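Local coordinates for coat protein (Pseudomonas phage PP7, PDB 2QUD) that self-assembles as homodimers into the icosahedral phage capsid, binds packaging signals in the viral RNA and represses translation of the replicase, at the interface of chains A and B. Coordinates in Å, arbitrary orientation; residue numbers count along the deposited sequence, not the author numbering. Chains: chain A/B, Coat protein.

Contact 1: the interface of chains A and B. Residues chain A 103, 106-107, 110; chain B 9-12.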
loop_
_atom_site.group_PDB
_atom_site.type_symbol
_atom_site.label_atom_id
_atom_site.label_comp_id
_atom_site.label_asym_id
_atom_site.label_seq_id
_atom_site.Cartn_x
_atom_site.Cartn_y
_atom_site.Cartn_z
ATOM N N LEU A 103 -1.544 -4.286 -10.828
ATOM C CA LEU A 103 -2.758 -3.477 -10.628
ATOM C C LEU A 103 -2.650 -2.558 -9.407
ATOM O O LEU A 103 -3.130 -1.422 -9.437
ATOM C CB LEU A 103 -3.981 -4.373 -10.502
ATOM C CG LEU A 103 -4.353 -5.083 -11.818
ATOM C CD1 LEU A 103 -5.309 -6.251 -11.509
ATOM C CD2 LEU A 103 -5.030 -4.138 -12.823
ATOM N N SER A 106 -0.393 0.337 -10.246
ATOM C CA SER A 106 -1.187 1.279 -11.042
ATOM C C SER A 106 -2.179 2.072 -10.199
ATOM O O SER A 106 -2.246 3.299 -10.305
ATOM C CB SER A 106 -1.933 0.562 -12.159
ATOM O OG SER A 106 -2.563 1.497 -13.005
ATOM N N LEU A 107 -2.937 1.376 -9.349
ATOM C CA LEU A 107 -3.882 2.049 -8.467
ATOM C C LEU A 107 -3.258 3.149 -7.622
ATOM O O LEU A 107 -3.750 4.269 -7.607
ATOM C CB LEU A 107 -4.526 1.016 -7.558
ATOM C CG LEU A 107 -5.546 1.441 -6.473
ATOM C CD1 LEU A 107 -6.763 2.166 -7.110
ATOM C CD2 LEU A 107 -5.945 0.231 -5.629
ATOM N N THR A 110 -2.333 6.341 -9.441
ATOM C CA THR A 110 -3.389 7.219 -9.961
ATOM C C THR A 110 -3.479 8.587 -9.265
ATOM O O THR A 110 -3.281 8.716 -8.047
ATOM C CB THR A 110 -4.805 6.550 -9.923
ATOM O OG1 THR A 110 -5.237 6.306 -8.579
ATOM C CG2 THR A 110 -4.824 5.272 -10.756
ATOM N N VAL B 9 -9.498 4.251 -13.744
ATOM C CA VAL B 9 -8.843 3.479 -14.804
ATOM C C VAL B 9 -7.415 3.130 -14.388
ATOM O O VAL B 9 -6.648 4.016 -14.018
ATOM C CB VAL B 9 -8.858 4.249 -16.144
ATOM C CG1 VAL B 9 -8.179 3.429 -17.216
ATOM C CG2 VAL B 9 -10.287 4.588 -16.545
ATOM N N LEU B 10 -7.105 1.837 -14.390
ATOM C CA LEU B 10 -5.774 1.312 -14.067
ATOM C C LEU B 10 -5.079 0.868 -15.356
ATOM O O LEU B 10 -5.637 0.124 -16.152
ATOM C CB LEU B 10 -5.893 0.125 -13.114
ATOM C CG LEU B 10 -6.680 0.345 -11.825
ATOM C CD1 LEU B 10 -6.607 -0.911 -10.935
ATOM C CD2 LEU B 10 -6.206 1.595 -11.094
ATOM N N SER B 11 -3.856 1.342 -15.556
ATOM C CA SER B 11 -3.051 0.986 -16.723
ATOM C C SER B 11 -1.941 0.042 -16.292
ATOM O O SER B 11 -1.242 0.329 -15.324
ATOM C CB SER B 11 -2.435 2.250 -17.313
ATOM O OG SER B 11 -3.435 3.227 -17.558
ATOM N N VAL B 12 -1.815 -1.091 -16.980
ATOM C CA VAL B 12 -0.707 -2.028 -16.810
ATOM C C VAL B 12 -0.093 -2.171 -18.195
ATOM O O VAL B 12 -0.620 -2.891 -19.053
ATOM C CB VAL B 12 -1.168 -3.405 -16.250
ATOM C CG1 VAL B 12 0.009 -4.366 -16.139
ATOM C CG2 VAL B 12 -1.833 -3.224 -14.898
HETATM O O HOH W 1 -0.168 3.118 -14.223
#
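The flat groups at this contact are the peptide units on either side of B:Ser11, and the A:Ser106 hydroxyl bonds to both. Its OG stands above the plane of the B:Ser11 carbonyl, 35° out of it, and donates to B:Ser11 O at 2.9 Å, a position off the lone pairs. The peptide nitrogen of the same residue, B:Ser11 N, gives OG a second, weak and bent bond of 2.9 Å. One hydroxyl thus serves both the N-H and the C=O of B:Ser11 on strand 7-12 of chain B, the former weakly, although B:Ser11 is poorly ordered. A chi1 of -173° places OG opposite the A:Ser106 backbone N and turns it from helix 94-109 towards that strand. Water 1 bridges the same two oxygens, lying 3.1 Å from A:Ser106 OG.

As often where a helix docks on a partner's strand, apolar packing accompanies the polar link: B:Leu10 supplies the greasy core of the patch, with its two methyl branches divided between successive turns of the helix. CD2 presses on the helix backbone at A:Leu107 CA, 3.5 Å away, and also meets the CG2 methyl of A:Thr110. CD1 goes the other way, towards A:Leu103, whose side chain crosses that of B:Leu10 at about a right angle. The same A:Leu103 methyl, CD2, also reaches B:Val12 CG2 at 3.9 Å, extending the apolar seam along the strand.

Where the helix ends, A:Thr110 is fixed by its own chain. With chi1 at 65°, its hydroxyl turns away from B:Leu10 while CG2 faces that leucine, and OG1 donates in the carbonyl plane to A:Leu107 O at 2.7 Å.

Contact 2: the interface of chains A and B. Residues chain A 10, 63, 82, 84; chain B 100-101, 103-104.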
loop_
_atom_site.group_PDB
_atom_site.type_symbol
_atom_site.label_atom_id
_atom_site.label_comp_id
_atom_site.label_asym_id
_atom_site.label_seq_id
_atom_site.Cartn_x
_atom_site.Cartn_y
_atom_site.Cartn_z
ATOM N N LEU A 10 14.043 4.232 -2.353
ATOM C CA LEU A 10 12.855 4.829 -2.948
ATOM C C LEU A 10 13.318 6.000 -3.804
ATOM O O LEU A 10 14.114 6.824 -3.348
ATOM C CB LEU A 10 11.881 5.328 -1.886
ATOM C CG LEU A 10 11.486 4.280 -0.814
ATOM C CD1 LEU A 10 10.382 4.795 0.096
ATOM C CD2 LEU A 10 11.106 2.948 -1.425
ATOM N N LEU A 63 4.421 1.794 6.576
ATOM C CA LEU A 63 5.242 2.999 6.432
ATOM C C LEU A 63 4.748 4.043 7.446
ATOM O O LEU A 63 3.600 4.497 7.364
ATOM C CB LEU A 63 5.138 3.546 5.025
ATOM C CG LEU A 63 6.128 4.631 4.638
ATOM C CD1 LEU A 63 7.608 4.126 4.610
ATOM C CD2 LEU A 63 5.761 5.268 3.307
ATOM N N TRP A 82 0.873 4.577 6.232
ATOM C CA TRP A 82 0.264 3.829 5.147
ATOM C C TRP A 82 0.676 2.392 5.192
ATOM O O TRP A 82 1.799 2.065 4.956
ATOM C CB TRP A 82 0.595 4.462 3.812
ATOM C CG TRP A 82 -0.159 3.976 2.606
ATOM C CD1 TRP A 82 -0.563 2.707 2.331
ATOM C CD2 TRP A 82 -0.564 4.765 1.499
ATOM N NE1 TRP A 82 -1.190 2.664 1.138
ATOM C CE2 TRP A 82 -1.199 3.914 0.594
ATOM C CE3 TRP A 82 -0.422 6.104 1.168
ATOM C CZ2 TRP A 82 -1.709 4.376 -0.602
ATOM C CZ3 TRP A 82 -0.919 6.545 0.028
ATOM C CH2 TRP A 82 -1.574 5.708 -0.853
ATOM N N HIS A 84 -0.024 -1.796 4.267
ATOM C CA HIS A 84 -0.425 -2.752 3.238
ATOM C C HIS A 84 -0.639 -4.093 3.872
ATOM O O HIS A 84 0.136 -4.518 4.717
ATOM C CB HIS A 84 0.658 -2.879 2.159
ATOM C CG HIS A 84 1.056 -1.573 1.573
ATOM N ND1 HIS A 84 0.588 -1.111 0.360
ATOM C CD2 HIS A 84 1.853 -0.603 2.067
ATOM C CE1 HIS A 84 1.093 0.091 0.135
ATOM N NE2 HIS A 84 1.863 0.425 1.158
ATOM N N LEU B 100 3.789 11.214 2.188
ATOM C CA LEU B 100 3.332 9.853 2.522
ATOM C C LEU B 100 2.892 9.145 1.237
ATOM O O LEU B 100 3.283 7.993 0.964
ATOM C CB LEU B 100 2.204 9.845 3.564
ATOM C CG LEU B 100 1.764 8.463 4.059
ATOM C CD1 LEU B 100 2.861 7.872 4.969
ATOM C CD2 LEU B 100 0.402 8.512 4.793
ATOM N N TYR B 101 2.113 9.857 0.436
ATOM C CA TYR B 101 1.677 9.348 -0.874
ATOM C C TYR B 101 2.865 9.033 -1.807
ATOM O O TYR B 101 2.975 7.929 -2.363
ATOM C CB TYR B 101 0.709 10.336 -1.563
ATOM C CG TYR B 101 0.427 9.907 -2.977
ATOM C CD1 TYR B 101 -0.469 8.907 -3.228
ATOM C CD2 TYR B 101 1.099 10.441 -4.059
ATOM C CE1 TYR B 101 -0.670 8.419 -4.487
ATOM C CE2 TYR B 101 0.883 9.983 -5.348
ATOM C CZ TYR B 101 0.005 8.957 -5.565
ATOM O OH TYR B 101 -0.230 8.508 -6.837
ATOM N N LEU B 103 6.064 8.632 -1.259
ATOM C CA LEU B 103 6.924 7.560 -0.721
ATOM C C LEU B 103 6.262 6.188 -0.909
ATOM O O LEU B 103 6.913 5.204 -1.238
ATOM C CB LEU B 103 7.244 7.803 0.756
ATOM C CG LEU B 103 8.236 8.954 1.065
ATOM C CD1 LEU B 103 8.173 9.303 2.530
ATOM C CD2 LEU B 103 9.657 8.566 0.620
ATOM N N THR B 104 4.959 6.138 -0.761
ATOM C CA THR B 104 4.263 4.886 -0.967
ATOM C C THR B 104 4.181 4.453 -2.421
ATOM O O THR B 104 4.350 3.363 -2.731
ATOM C CB THR B 104 2.847 4.938 -0.358
ATOM O OG1 THR B 104 2.935 5.184 1.026
ATOM C CG2 THR B 104 2.140 3.634 -0.588
HETATM O O HOH W 2 3.223 2.575 2.363
#
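At the apolar centre, the CG2 methyl of B:Thr104 sits on one face of the A:Trp82 indole, 3.5 Å above the plane and over the middle of the fused rings. This is a CH-pi contact shared by both rings, and the approach from CG2 to A:Trp82 CE2 is 3.6 Å. The methyl also touches the in-plane edge of the A:His84 imidazole, so it sits in the corner made by the indole face and the imidazole edge.

Around this core the helix of chain B adds further cover. A:Trp82 CZ3, on the benzene edge of the indole, packs against B:Tyr101 CA at 3.9 Å, and the two aromatic side chains run side by side in the same direction. A:Leu63 meets the helix through CD2, which lies 3.9 Å from B:Leu103 CB and also borders the threonine hydroxyl; B:Leu100 reaches the A:Trp82 CB with its branched end.

The polar rim begins on B:Thr104 itself. Its chi1 of -60° sets CG2 opposite the backbone N and over the ring centre, while OG1 stays beside the A:Trp82 CE3 and CD2 atoms and donates to B:Leu100 O at 2.8 Å. OG1 is also bridged to chain A by water 2, at 2.9 Å. That water lies at the in-plane edge of the imidazole, 2.8 Å from A:His84 NE2, and bonds to the A:Trp82 carbonyl oxygen at 3.0 Å.

Contact 1 and contact 2 lie about 17 Å apart, measured between the centres of their C-alpha atoms. They use helix 94-109 of chain A and its counterpart 94-108 of chain B, and the two-fold symmetry gives each a twin. A:Leu103 and B:Leu10 in contact 1 recur as B:Leu103 and A:Leu10 in contact 2. Each helix therefore lies against the partner's first strand in one place and its sheet strands 56-68 and 76-89 in another. Those strands also carry RNA-binding residues, including A:Lys62, A:Asp64, A:Val81 and A:Ser83, so this exchange of helices probably helps support the dimer's RNA-binding surface.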